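PDB 5IE9: nucleotide pyrophosphohydrolase from Bacillus cereus, which probably hydrolyses nucleoside triphosphates to monophosphates and pyrophosphate, using manganese bound within an all-helical MazG fold. Local coordinates for residues E22-F25 against A29-A32. Sequence-based numbering, arbitrary orientation.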
loop_
_atom_site.group_PDB
_atom_site.type_symbol
_atom_site.label_atom_id
_atom_site.label_comp_id
_atom_site.label_asym_id
_atom_site.label_seq_id
_atom_site.Cartn_x
_atom_site.Cartn_y
_atom_site.Cartn_z
ATOM N N GLU C 22 23.354 11.194 -7.039
ATOM C CA GLU C 22 22.402 10.084 -7.168
ATOM C C GLU C 22 21.297 10.373 -8.190
ATOM O O GLU C 22 21.004 9.531 -9.043
ATOM C CB GLU C 22 21.759 9.757 -5.808
ATOM C CG GLU C 22 22.724 9.520 -4.645
ATOM C CD GLU C 22 23.042 8.049 -4.403
ATOM O OE1 GLU C 22 23.554 7.383 -5.332
ATOM O OE2 GLU C 22 22.797 7.562 -3.272
ATOM N N GLY C 23 20.693 11.559 -8.101
ATOM C CA GLY C 23 19.506 11.891 -8.894
ATOM C C GLY C 23 18.285 11.106 -8.430
ATOM O O GLY C 23 18.203 10.689 -7.270
ATOM N N TYR C 24 17.335 10.903 -9.337
ATOM C CA TYR C 24 16.106 10.184 -9.009
ATOM C C TYR C 24 16.336 8.692 -8.825
ATOM O O TYR C 24 17.173 8.100 -9.507
ATOM C CB TYR C 24 15.031 10.430 -10.076
ATOM C CG TYR C 24 14.470 11.828 -10.040
ATOM C CD1 TYR C 24 13.656 12.247 -8.978
ATOM C CD2 TYR C 24 14.757 12.746 -11.065
ATOM C CE1 TYR C 24 13.145 13.539 -8.937
ATOM C CE2 TYR C 24 14.243 14.039 -11.034
ATOM C CZ TYR C 24 13.443 14.426 -9.969
ATOM O OH TYR C 24 12.927 15.691 -9.921
ATOM N N PHE C 25 15.596 8.099 -7.890
ATOM C CA PHE C 25 15.537 6.644 -7.735
ATOM C C PHE C 25 14.860 6.047 -8.972
ATOM O O PHE C 25 14.026 6.704 -9.596
ATOM C CB PHE C 25 14.770 6.277 -6.448
ATOM C CG PHE C 25 15.641 6.160 -5.208
ATOM C CD1 PHE C 25 16.771 6.993 -5.012
ATOM C CD2 PHE C 25 15.317 5.222 -4.205
ATOM C CE1 PHE C 25 17.559 6.868 -3.866
ATOM C CE2 PHE C 25 16.105 5.090 -3.055
ATOM C CZ PHE C 25 17.223 5.917 -2.885
ATOM N N ALA C 29 12.180 1.316 -7.447
ATOM C CA ALA C 29 12.629 1.845 -6.153
ATOM C C ALA C 29 11.697 2.945 -5.614
ATOM O O ALA C 29 11.401 2.977 -4.415
ATOM C CB ALA C 29 14.055 2.358 -6.261
ATOM N N MET C 30 11.248 3.832 -6.508
ATOM C CA MET C 30 10.233 4.854 -6.216
ATOM C C MET C 30 8.938 4.241 -5.733
ATOM O O MET C 30 8.313 4.755 -4.807
ATOM C CB MET C 30 9.884 5.657 -7.471
ATOM C CG MET C 30 10.955 6.599 -7.952
ATOM S SD MET C 30 10.895 8.143 -7.043
ATOM C CE MET C 30 11.957 9.111 -8.117
ATOM N N MET C 31 8.520 3.159 -6.389
ATOM C CA MET C 31 7.264 2.517 -6.063
ATOM C C MET C 31 7.305 1.986 -4.631
ATOM O O MET C 31 6.308 2.091 -3.908
ATOM C CB MET C 31 6.916 1.434 -7.085
ATOM C CG MET C 31 5.449 1.025 -7.079
ATOM S SD MET C 31 4.315 2.415 -7.274
ATOM C CE MET C 31 3.122 2.085 -5.982
ATOM N N ALA C 32 8.472 1.465 -4.226
ATOM C CA ALA C 32 8.729 1.044 -2.850
ATOM C C ALA C 32 8.671 2.227 -1.888
ATOM O O ALA C 32 8.037 2.120 -0.831
ATOM C CB ALA C 32 10.061 0.327 -2.747
#
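Met30 reaches back from the first turn of helix 27-49 to the loop that leads into it, touching both Tyr24 and Phe25, and it illustrates how a flexible thioether can join a helix to the chain just before it. From CB the side chain sets off with CG anti to its own carbonyl carbon (chi1 -71°), and its end comes closer to the loop than its start. CG comes to 4.1 Å from CB of Phe25 and lies nearer still to the carbonyl O of that residue. The bend at chi2 (-83°) and the nearly straight chi3 (-166°) together place the terminal methyl by Tyr24. There CE lies 3.5 Å from the carbonyl O of Phe25 and 3.7 Å from CD1 of Tyr24, meeting the ring obliquely, with CB of Tyr24 slightly farther off. The fold is the all-helical one of the MazG nucleotide pyrophosphohydrolases, here assembled as a tetramer, and the contact lies at the entry to the helix that, farther along, supplies Glu37 to the manganese site. Helix 62-80, which brings the other metal ligand, Glu66, packs by its opposite end on the same pair: Asn79 touches Tyr24, and Cys76, Met77 and Ser80 touch Met30. A hydrogen bond between the Tyr24 hydroxyl and Asp14 ties the far end of the ring to helix 6-17. One residue on, Phe25 turns its CB toward the helix and meets the Ala29 methyl, with CD2 3.7 Å from CB of Ala29. Ala29 also packs on Asn46 of a second subunit and Leu28 of a fourth.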